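Local coordinates for putative signal recognition particle protein (Chaetomium thermophilum, PDB 5CK4), which binds GDP and GTP as the Arf-like GTPase subunit (SR beta) of the signal recognition particle receptor, associated with secretory membranes, at residues A229-V232 / K233-L236; S195-K198 / R199-R203. One frame throughout, in Å; residues are numbered along the deposited sequence. Where two conformers were deposited one is given.

Interaction 1. Residues A229-V232 / K233-L236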
loop_
_atom_site.group_PDB
_atom_site.type_symbol
_atom_site.label_atom_id
_atom_site.label_comp_id
_atom_site.label_asym_id
_atom_site.label_seq_id
_atom_site.Cartn_x
_atom_site.Cartn_y
_atom_site.Cartn_z
ATOM N N ALA A 229 12.965 4.498 -7.716
ATOM C CA ALA A 229 11.953 3.437 -7.630
ATOM C C ALA A 229 12.437 2.026 -7.970
ATOM O O ALA A 229 11.988 1.061 -7.361
ATOM C CB ALA A 229 10.744 3.791 -8.489
ATOM N N SER A 230 13.332 1.893 -8.956
ATOM C CA SER A 230 13.804 0.561 -9.341
ATOM C C SER A 230 14.672 -0.052 -8.231
ATOM O O SER A 230 14.655 -1.264 -8.008
ATOM C CB SER A 230 14.580 0.613 -10.665
ATOM O OG SER A 230 15.762 1.376 -10.515
ATOM N N LEU A 231 15.427 0.795 -7.537
ATOM C CA LEU A 231 16.213 0.342 -6.390
ATOM C C LEU A 231 15.339 0.107 -5.149
ATOM O O LEU A 231 15.605 -0.804 -4.361
ATOM C CB LEU A 231 17.337 1.339 -6.082
ATOM C CG LEU A 231 18.708 0.941 -6.617
ATOM C CD1 LEU A 231 19.717 2.061 -6.397
ATOM C CD2 LEU A 231 19.161 -0.344 -5.940
ATOM N N VAL A 232 14.308 0.930 -4.970
ATOM C CA VAL A 232 13.335 0.703 -3.895
ATOM C C VAL A 232 12.722 -0.691 -4.085
ATOM O O VAL A 232 12.605 -1.488 -3.136
ATOM C CB VAL A 232 12.198 1.764 -3.909
ATOM C CG1 VAL A 232 11.076 1.362 -2.969
ATOM C CG2 VAL A 232 12.720 3.150 -3.532
ATOM N N LYS A 233 12.363 -0.991 -5.328
ATOM C CA LYS A 233 11.788 -2.295 -5.669
ATOM C C LYS A 233 12.706 -3.466 -5.290
ATOM O O LYS A 233 12.271 -4.383 -4.607
ATOM C CB LYS A 233 11.435 -2.365 -7.162
ATOM C CG LYS A 233 10.788 -3.695 -7.601
ATOM C CD LYS A 233 10.431 -3.657 -9.085
ATOM C CE LYS A 233 9.455 -4.770 -9.463
ATOM N NZ LYS A 233 10.133 -6.076 -9.706
ATOM N N SER A 234 13.966 -3.433 -5.730
ATOM C CA SER A 234 14.879 -4.540 -5.451
ATOM C C SER A 234 15.248 -4.643 -3.963
ATOM O O SER A 234 15.358 -5.743 -3.423
ATOM C CB SER A 234 16.138 -4.461 -6.327
ATOM O OG SER A 234 16.911 -3.320 -6.016
ATOM N N ARG A 235 15.417 -3.513 -3.292
ATOM C CA ARG A 235 15.736 -3.545 -1.860
ATOM C C ARG A 235 14.580 -4.091 -1.022
ATOM O O ARG A 235 14.792 -4.854 -0.072
ATOM C CB ARG A 235 16.139 -2.165 -1.362
ATOM C CG ARG A 235 17.518 -1.776 -1.856
ATOM C CD ARG A 235 18.057 -0.571 -1.137
ATOM N NE ARG A 235 19.186 -0.019 -1.866
ATOM C CZ ARG A 235 19.821 1.099 -1.527
ATOM N NH1 ARG A 235 19.435 1.785 -0.461
ATOM N NH2 ARG A 235 20.841 1.526 -2.258
ATOM N N LEU A 236 13.368 -3.697 -1.374
ATOM C CA LEU A 236 12.177 -4.229 -0.698
ATOM C C LEU A 236 12.017 -5.723 -0.957
ATOM O O LEU A 236 11.699 -6.488 -0.038
ATOM C CB LEU A 236 10.916 -3.486 -1.140
ATOM C CG LEU A 236 10.677 -2.060 -0.600
ATOM C CD1 LEU A 236 9.423 -1.471 -1.222
ATOM C CD2 LEU A 236 10.582 -2.028 0.921
#
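Lys233 opens the second half of this helical stretch by giving its backbone N-H to Ala229 O, N to O 2.9 Å. Its CB rests on the carbonyl oxygens of Ala229 and Ser230. The chain then runs out with CG anti to the backbone N (chi1 -178°) and bends only at its last torsion. This carries NZ away from residues 229-232 to salt bridges with Glu237 and Glu282.

Ser234 N reaches Ser230 O at 3.2 Å, a longer bond of the same i to i+4 kind. The Ser234 side chain was deposited in two conformers, so its hydroxyl contacts are doubtful. In one of them, with chi1 at 65°, Ser234 OG turns back along the helix to 3.3 Å from Leu231 O. That bond is weak, and the proton's acceptor is not settled, since Ser230 O also lies within reach. In this conformer Leu231 CD2 lies 3.7 Å from Ser234 OG.

Arg235 N donates to Leu231 O at 2.9 Å. Its CB and CG pass close over this oxygen, and the extended chain brings Arg235 NE to 4.1 Å from Leu231 CD2. The methyl meets the guanidinium obliquely, on an outer side of the helix.

Leu236 N bonds Val232 O, and its side chain lies beside that of Val232, pointing the same way. Val232 CG1 and Leu236 CD1 meet at 3.7 Å. Both residues are buried. Val232 packs on Ala218 and Val293, and Leu236 on Ile216 and on Leu182 and Leu189 of helix 180-201. The arrangement is the first turns of an amphipathic alpha-helix flanking the central sheet of a P-loop GTPase fold.

Interaction 2. Residues S195-K198 / R199-R203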
loop_
_atom_site.group_PDB
_atom_site.type_symbol
_atom_site.label_atom_id
_atom_site.label_comp_id
_atom_site.label_asym_id
_atom_site.label_seq_id
_atom_site.Cartn_x
_atom_site.Cartn_y
_atom_site.Cartn_z
ATOM N N SER A 195 -1.642 -10.203 4.294
ATOM C CA SER A 195 -3.070 -10.101 4.611
ATOM C C SER A 195 -3.911 -10.260 3.337
ATOM O O SER A 195 -4.898 -10.985 3.327
ATOM C CB SER A 195 -3.384 -8.775 5.305
ATOM O OG SER A 195 -2.812 -8.750 6.603
ATOM N N LEU A 196 -3.502 -9.592 2.261
ATOM C CA LEU A 196 -4.240 -9.680 0.999
ATOM C C LEU A 196 -4.112 -11.078 0.410
ATOM O O LEU A 196 -5.022 -11.574 -0.255
ATOM C CB LEU A 196 -3.707 -8.647 0.001
ATOM C CG LEU A 196 -4.090 -7.210 0.362
ATOM C CD1 LEU A 196 -3.353 -6.202 -0.513
ATOM C CD2 LEU A 196 -5.614 -7.008 0.278
ATOM N N GLN A 197 -2.973 -11.706 0.664
ATOM C CA GLN A 197 -2.743 -13.073 0.202
ATOM C C GLN A 197 -3.669 -14.048 0.928
ATOM O O GLN A 197 -4.224 -14.962 0.311
ATOM C CB GLN A 197 -1.285 -13.480 0.401
ATOM C CG GLN A 197 -0.963 -14.917 -0.037
ATOM C CD GLN A 197 0.523 -15.229 0.078
ATOM O OE1 GLN A 197 1.366 -14.416 -0.296
ATOM N NE2 GLN A 197 0.850 -16.396 0.628
ATOM N N LYS A 198 -3.833 -13.860 2.238
ATOM C CA LYS A 198 -4.715 -14.734 3.018
ATOM C C LYS A 198 -6.160 -14.526 2.593
ATOM O O LYS A 198 -6.958 -15.474 2.560
ATOM C CB LYS A 198 -4.587 -14.455 4.512
ATOM C CG LYS A 198 -3.273 -14.887 5.120
ATOM C CD LYS A 198 -3.221 -14.501 6.590
ATOM C CE LYS A 198 -1.963 -15.021 7.230
ATOM N NZ LYS A 198 -2.031 -14.980 8.714
ATOM N N ARG A 199 -6.492 -13.278 2.273
ATOM C CA ARG A 199 -7.815 -12.948 1.747
ATOM C C ARG A 199 -8.111 -13.735 0.465
ATOM O O ARG A 199 -9.185 -14.310 0.322
ATOM C CB ARG A 199 -7.919 -11.448 1.480
ATOM C CG ARG A 199 -9.229 -11.004 0.851
ATOM C CD ARG A 199 -9.220 -9.499 0.589
ATOM N NE ARG A 199 -10.417 -9.045 -0.117
ATOM C CZ ARG A 199 -10.443 -8.771 -1.416
ATOM N NH1 ARG A 199 -9.339 -8.904 -2.138
ATOM N NH2 ARG A 199 -11.556 -8.352 -1.990
ATOM N N PHE A 200 -7.154 -13.753 -0.463
ATOM C CA PHE A 200 -7.312 -14.489 -1.720
ATOM C C PHE A 200 -7.567 -15.966 -1.451
ATOM O O PHE A 200 -8.334 -16.622 -2.152
ATOM C CB PHE A 200 -6.072 -14.330 -2.603
ATOM C CG PHE A 200 -6.074 -15.217 -3.822
ATOM C CD1 PHE A 200 -6.713 -14.815 -4.989
ATOM C CD2 PHE A 200 -5.430 -16.448 -3.807
ATOM C CE1 PHE A 200 -6.713 -15.630 -6.119
ATOM C CE2 PHE A 200 -5.430 -17.263 -4.929
ATOM C CZ PHE A 200 -6.069 -16.848 -6.087
ATOM N N HIS A 201 -6.913 -16.484 -0.422
ATOM C CA HIS A 201 -6.988 -17.904 -0.113
ATOM C C HIS A 201 -8.209 -18.330 0.698
ATOM O O HIS A 201 -8.488 -19.518 0.832
ATOM C CB HIS A 201 -5.705 -18.341 0.579
ATOM C CG HIS A 201 -4.575 -18.571 -0.371
ATOM N ND1 HIS A 201 -3.348 -17.966 -0.230
ATOM C CD2 HIS A 201 -4.497 -19.329 -1.491
ATOM C CE1 HIS A 201 -2.556 -18.349 -1.215
ATOM N NE2 HIS A 201 -3.226 -19.185 -1.988
ATOM N N SER A 202 -8.939 -17.364 1.229
ATOM C CA SER A 202 -10.108 -17.663 2.048
ATOM C C SER A 202 -11.312 -17.959 1.162
ATOM O O SER A 202 -11.836 -17.057 0.503
ATOM C CB SER A 202 -10.411 -16.487 2.982
ATOM O OG SER A 202 -11.648 -16.702 3.650
ATOM N N ARG A 203 -11.751 -19.218 1.146
ATOM C CA ARG A 203 -12.823 -19.638 0.243
ATOM C C ARG A 203 -13.972 -20.326 0.965
ATOM O O ARG A 203 -14.185 -21.531 0.809
ATOM C CB ARG A 203 -12.285 -20.565 -0.851
ATOM C CG ARG A 203 -11.179 -19.952 -1.709
ATOM C CD ARG A 203 -11.678 -18.766 -2.523
ATOM N NE ARG A 203 -10.570 -18.043 -3.150
ATOM C CZ ARG A 203 -10.203 -18.165 -4.422
ATOM N NH1 ARG A 203 -10.864 -18.977 -5.232
ATOM N NH2 ARG A 203 -9.174 -17.457 -4.888
HETATM O O HOH W 1 -6.773 -10.329 -1.863
#
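Arg199 N and Phe200 N bond Ser195 O and Leu196 O at 3.0 Å and 3.1 Å, both in regular i to i+4 fashion. The pattern then slackens. His201 N is 3.2 Å from Gln197 O and makes a second, weak bond to Lys198 O. Ser202 N turns to Arg199 O, an i to i+3 bond, as the chain leaves the helix.

Leu196 O also accepts from a water at 2.7 Å. This water lies at the edge of the Arg199 guanidinium, in its plane, and takes a hydrogen bond from NH1. Chi1 of 176° sets the Arg199 chain beside its own carbonyl carbon, and the straight run to NE brings the group to Asn132 O and Ser210 O, which also accept from it.

This is the C-terminal end of helix 180-201, which packs on helix 123-131 through Ser195 and Leu196 in the P-loop GTPase fold.

Gln197 and His201 lie side by side, with the amide and ring planes 80° apart. Gln197 CG touches His201 ND1 at 3.9 Å. The amide itself is held by Glu268, Trp270 and Gly272, and His201 also meets the ring of Phe287.

Arg203 folds back on the helix end. Its NE and NH2 grip Phe200 O side-on, at 2.8 Å and 3.0 Å, with the oxygen in the guanidinium plane. Its NH2 also lies over one face of the Phe200 ring, offset toward the rim.

Interactions 1 and 2 lie on two different helices of the same nucleotide-binding fold. Interaction 2 comes first in the chain, near the end of helix 180-201, and interaction 1 begins helix 229-249. Strand 214-219 lies between these helices in the sequence. Their centres are 25 Å apart and their nearest atoms about 13 Å, so they do not touch. The link is indirect: Leu236 packs on earlier turns of helix 180-201. Interaction 1 is the nearer to the nucleotide pocket. The Val232 side chain is about 9 Å from that of Asn219, which binds GDP, and about 13 Å from the bound GDP. Interaction 2 lies away from the annotated sites.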